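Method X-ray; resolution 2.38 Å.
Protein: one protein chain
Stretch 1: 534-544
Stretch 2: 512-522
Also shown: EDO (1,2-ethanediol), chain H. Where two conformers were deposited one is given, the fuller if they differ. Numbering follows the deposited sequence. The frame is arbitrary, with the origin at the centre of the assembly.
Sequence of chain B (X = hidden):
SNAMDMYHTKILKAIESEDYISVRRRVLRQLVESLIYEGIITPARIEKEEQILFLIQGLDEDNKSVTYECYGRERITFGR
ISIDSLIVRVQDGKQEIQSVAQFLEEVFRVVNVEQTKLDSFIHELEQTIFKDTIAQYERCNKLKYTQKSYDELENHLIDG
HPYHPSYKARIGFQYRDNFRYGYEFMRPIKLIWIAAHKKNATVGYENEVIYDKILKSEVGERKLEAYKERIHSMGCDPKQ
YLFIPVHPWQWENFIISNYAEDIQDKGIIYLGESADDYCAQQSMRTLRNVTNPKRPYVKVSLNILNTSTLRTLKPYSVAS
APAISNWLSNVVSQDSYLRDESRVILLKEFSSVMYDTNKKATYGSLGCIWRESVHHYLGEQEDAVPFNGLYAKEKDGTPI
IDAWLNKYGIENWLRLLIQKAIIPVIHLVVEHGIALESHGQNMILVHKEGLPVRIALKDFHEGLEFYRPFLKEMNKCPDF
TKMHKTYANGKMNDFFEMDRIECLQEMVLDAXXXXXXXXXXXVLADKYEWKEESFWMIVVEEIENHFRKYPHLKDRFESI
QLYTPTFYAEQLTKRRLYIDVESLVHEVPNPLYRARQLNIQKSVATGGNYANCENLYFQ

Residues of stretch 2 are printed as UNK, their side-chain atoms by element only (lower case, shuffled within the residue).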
# COMPACT_ATOMS: atom_id res chain seq x y z
N SER B 534 -37.86 2.37 28.65
CA SER B 534 -37.96 1.16 29.49
C SER B 534 -36.62 0.44 29.61
O SER B 534 -36.23 0.00 30.69
CB SER B 534 -39.00 0.16 28.97
OG SER B 534 -40.25 0.79 28.84
N PHE B 535 -35.92 0.30 28.49
CA PHE B 535 -34.59 -0.32 28.49
C PHE B 535 -33.71 0.39 29.53
O PHE B 535 -33.16 -0.25 30.42
CB PHE B 535 -33.97 -0.24 27.09
CG PHE B 535 -32.62 -0.87 26.97
CD1 PHE B 535 -32.48 -2.12 26.37
CD2 PHE B 535 -31.49 -0.21 27.42
CE1 PHE B 535 -31.22 -2.72 26.24
CE2 PHE B 535 -30.22 -0.79 27.30
CZ PHE B 535 -30.08 -2.04 26.71
N TRP B 536 -33.60 1.72 29.44
CA TRP B 536 -32.70 2.44 30.33
C TRP B 536 -33.20 2.47 31.78
O TRP B 536 -32.40 2.50 32.72
CB TRP B 536 -32.32 3.84 29.78
CG TRP B 536 -31.53 3.67 28.50
CD1 TRP B 536 -31.97 3.91 27.22
CD2 TRP B 536 -30.21 3.14 28.38
NE1 TRP B 536 -30.98 3.58 26.32
CE2 TRP B 536 -29.89 3.11 27.01
CE3 TRP B 536 -29.25 2.70 29.30
CZ2 TRP B 536 -28.66 2.66 26.54
CZ3 TRP B 536 -28.03 2.25 28.83
CH2 TRP B 536 -27.74 2.25 27.47
N MSE B 537 -34.52 2.43 31.96
CA MSE B 537 -35.04 2.36 33.31
C MSE B 537 -34.75 1.02 33.98
O MSE B 537 -34.75 0.92 35.19
CB MSE B 537 -36.55 2.67 33.34
CG MSE B 537 -36.87 4.16 33.12
SE MSE B 537 -38.74 4.61 33.52
CE MSE B 537 -39.62 3.81 31.99
N ILE B 538 -34.50 -0.02 33.19
CA ILE B 538 -34.11 -1.30 33.75
C ILE B 538 -32.66 -1.28 34.12
O ILE B 538 -32.26 -1.83 35.14
CB ILE B 538 -34.40 -2.46 32.80
CG1 ILE B 538 -35.89 -2.80 32.85
CG2 ILE B 538 -33.54 -3.66 33.18
CD1 ILE B 538 -36.34 -3.76 31.80
N VAL B 539 -31.87 -0.63 33.27
CA VAL B 539 -30.45 -0.50 33.52
C VAL B 539 -30.21 0.27 34.82
O VAL B 539 -29.46 -0.18 35.69
CB VAL B 539 -29.71 0.13 32.33
CG1 VAL B 539 -28.25 0.40 32.70
CG2 VAL B 539 -29.77 -0.82 31.13
N VAL B 540 -30.88 1.41 34.97
CA VAL B 540 -30.80 2.12 36.24
C VAL B 540 -31.21 1.27 37.47
O VAL B 540 -30.47 1.18 38.45
CB VAL B 540 -31.57 3.44 36.18
CG1 VAL B 540 -31.59 4.11 37.52
CG2 VAL B 540 -30.92 4.35 35.14
N GLU B 541 -32.37 0.63 37.43
CA GLU B 541 -32.81 -0.19 38.55
C GLU B 541 -31.74 -1.21 38.96
O GLU B 541 -31.45 -1.37 40.17
CB GLU B 541 -34.10 -0.94 38.21
CG GLU B 541 -35.36 -0.10 38.20
CD GLU B 541 -36.56 -0.85 37.60
OE1 GLU B 541 -36.66 -2.08 37.78
OE2 GLU B 541 -37.40 -0.21 36.95
N GLU B 542 -31.18 -1.90 37.97
CA GLU B 542 -30.18 -2.92 38.25
C GLU B 542 -28.89 -2.38 38.86
O GLU B 542 -28.31 -3.01 39.75
CB GLU B 542 -29.90 -3.74 37.01
CG GLU B 542 -31.11 -4.47 36.57
CD GLU B 542 -31.62 -5.43 37.63
OE1 GLU B 542 -30.87 -5.71 38.60
OE2 GLU B 542 -32.77 -5.89 37.48
N ILE B 543 -28.44 -1.23 38.38
CA ILE B 543 -27.26 -0.59 38.94
C ILE B 543 -27.61 -0.26 40.38
O ILE B 543 -26.86 -0.60 41.29
CB ILE B 543 -26.86 0.69 38.14
CG1 ILE B 543 -26.21 0.32 36.80
CG2 ILE B 543 -25.92 1.57 38.95
CD1 ILE B 543 -26.21 1.54 35.75
N GLU B 544 -28.75 0.39 40.60
CA GLU B 544 -29.17 0.75 41.95
C GLU B 544 -29.28 -0.47 42.87
O GLU B 544 -28.85 -0.42 44.01
CB GLU B 544 -30.50 1.52 41.95
CG GLU B 544 -30.39 2.97 41.51
CD GLU B 544 -29.51 3.84 42.41
OE1 GLU B 544 -29.63 3.75 43.65
OE2 GLU B 544 -28.70 4.62 41.86
N UNK B 512 -18.83 0.92 27.34
CA UNK B 512 -19.84 -0.07 27.69
C UNK B 512 -21.23 0.20 27.09
O UNK B 512 -21.86 -0.71 26.54
c UNK B 512 -20.43 -2.78 29.25
c UNK B 512 -21.01 -1.27 31.23
c UNK B 512 -20.88 -1.35 29.70
c UNK B 512 -19.95 -0.23 29.21
N UNK B 513 -21.70 1.44 27.19
CA UNK B 513 -23.10 1.78 26.90
C UNK B 513 -23.31 2.33 25.51
O UNK B 513 -23.85 1.65 24.67
c UNK B 513 -24.43 0.73 29.29
c UNK B 513 -23.85 2.70 30.46
c UNK B 513 -24.55 0.75 31.66
c UNK B 513 -23.69 2.72 27.96
c UNK B 513 -24.00 2.04 29.27
c UNK B 513 -24.11 2.06 31.65
c UNK B 513 -24.72 0.08 30.48
N UNK B 514 -22.82 3.54 25.27
CA UNK B 514 -23.01 4.20 24.00
C UNK B 514 -22.61 3.34 22.79
O UNK B 514 -23.41 3.17 21.89
c UNK B 514 -22.29 5.57 24.00
c UNK B 514 -22.14 7.97 23.19
c UNK B 514 -22.59 6.54 22.85
c UNK B 514 -21.89 6.09 21.60
N UNK B 515 -21.40 2.79 22.75
CA UNK B 515 -20.97 2.03 21.56
C UNK B 515 -21.26 0.53 21.60
O UNK B 515 -20.96 -0.17 20.65
c UNK B 515 -18.40 6.20 20.08
c UNK B 515 -17.85 5.65 21.23
c UNK B 515 -19.63 4.14 19.68
c UNK B 515 -19.29 5.44 19.30
c UNK B 515 -18.20 4.35 21.61
c UNK B 515 -19.46 2.20 21.26
c UNK B 515 -19.09 3.58 20.84
N UNK B 516 -21.79 0.04 22.71
CA UNK B 516 -21.99 -1.39 22.82
C UNK B 516 -23.41 -1.79 23.28
O UNK B 516 -24.24 -2.15 22.45
n UNK B 516 -20.42 -3.75 25.17
c UNK B 516 -20.90 -1.90 23.74
o UNK B 516 -21.62 -4.10 23.30
c UNK B 516 -21.02 -3.34 24.05
N UNK B 517 -23.72 -1.62 24.56
CA UNK B 517 -24.97 -2.11 25.14
C UNK B 517 -26.15 -1.35 24.55
O UNK B 517 -27.25 -1.87 24.49
c UNK B 517 -24.97 -2.04 26.70
c UNK B 517 -26.34 -2.12 27.26
c UNK B 517 -24.10 -3.13 27.31
N UNK B 518 -25.90 -0.14 24.10
CA UNK B 518 -26.91 0.71 23.51
C UNK B 518 -27.43 0.16 22.19
O UNK B 518 -28.58 0.39 21.85
N UNK B 519 -26.59 -0.55 21.45
CA UNK B 519 -27.01 -1.14 20.18
C UNK B 519 -28.12 -2.16 20.41
O UNK B 519 -29.03 -2.27 19.60
c UNK B 519 -25.83 -1.83 19.48
o UNK B 519 -26.07 -0.30 17.09
c UNK B 519 -25.10 0.02 17.84
o UNK B 519 -24.39 1.04 17.66
c UNK B 519 -24.73 -0.87 19.05
N UNK B 520 -28.03 -2.90 21.51
CA UNK B 520 -29.12 -3.83 21.88
C UNK B 520 -30.46 -3.09 22.10
O UNK B 520 -31.50 -3.53 21.63
c UNK B 520 -28.74 -4.65 23.12
c UNK B 520 -29.71 -5.73 23.60
c UNK B 520 -29.94 -6.84 22.51
c UNK B 520 -29.20 -6.33 24.91
N UNK B 521 -30.43 -1.96 22.81
CA UNK B 521 -31.62 -1.15 23.03
C UNK B 521 -32.26 -0.75 21.69
O UNK B 521 -33.48 -0.75 21.54
c UNK B 521 -31.29 0.09 23.86
N UNK B 522 -31.44 -0.42 20.71
CA UNK B 522 -31.96 -0.16 19.37
C UNK B 522 -32.70 -1.35 18.73
O UNK B 522 -33.73 -1.19 18.09
c UNK B 522 -31.07 2.63 19.21
c UNK B 522 -29.19 4.09 19.33
c UNK B 522 -28.91 1.87 18.57
c UNK B 522 -30.26 1.62 18.74
c UNK B 522 -30.54 3.87 19.50
c UNK B 522 -28.38 3.09 18.87
c UNK B 522 -30.83 0.27 18.43
C1 EDO H . -43.00 -0.50 26.84
O1 EDO H . -42.14 0.43 26.20
C2 EDO H . -42.26 -1.83 26.87
O2 EDO H . -43.26 -2.84 26.74

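Position 512 carries four carbons, forked at the second, and none comes near stretch 1. The fork after one methylene, with chi1 t and chi2 p, identifies Leu512, a buried apolar residue.

Position 513 has one carbon followed by a six-carbon ring. Its CA-to-CB bond points toward stretch 1, and the ring lies against Trp536, Val539 and Ile543. This is Phe513. Its CD1 lies 3.9 Å from Trp536 CZ3 and its CZ 3.9 Å from Val539 CG1; a flat, wide side chain can meet all three neighbours.

Position 514, again four carbons forked at the second, has a CA-to-CB bond that points away from stretch 1: Leu514, buried by other parts of the structure. Position 515 has one carbon and a six-carbon ring out of reach of stretch 1, hence Phe515. At position 516 two carbons end in one oxygen and one nitrogen, the amide of Asn516, whose polar atoms are both hydrogen-bonded elsewhere in the structure.

Position 517 shows one carbon bearing two others, branched at CB, beside Phe535. It is Val517, compact enough to set its CG1 3.8 Å from Phe535 CZ. Its N bonds to Leu512 O at 2.9 Å, closing a wider pi-type turn.

Position 518 has no side-chain atoms and is Gly518. Its CA lies 4.0 Å from Trp536 CZ2, at the indole edge. An ideal CB here would sit 2.9 Å from Phe513 O, a clash within its own helix, so the bare backbone suits the site.

Position 519 has three carbons, the third carrying two oxygens, and its CA-to-CB bond points away: Glu519, with OE1 hydrogen-bonded elsewhere in the structure. Position 520, four carbons forked at the second, is Leu520; its CG reaches Phe535 CE1 at 4.3 Å, an apolar contact.

Position 521 has a single carbon directed toward Phe535. This is Ala521, whose CB sits 3.4 Å from the centroid of the Phe535 ring and only 6° off its normal, a CH-pi contact. The short side chain accompanies a separation of 6.3 Å between Ala521 CA and Phe535 CA. Position 522, one carbon and a six-carbon ring, is Phe522; its CA-to-CB bond points away, and although the end of its side chain comes nearer to stretch 1, it stays too far off for a contact.

The two helices run at 134°, their axes 10.6 Å apart at closest approach, and bury 347 Å² without a hydrogen bond between them. Packing does the work: Ala521 covers one face of Phe535, while the edge of Trp536 meets the face of Phe513, with planes at 87° and centroids 5.5 Å apart. Val539 and Ile543 extend the apolar contact around Phe513.

Stretch 2 512-522: LFLFNVGELAF
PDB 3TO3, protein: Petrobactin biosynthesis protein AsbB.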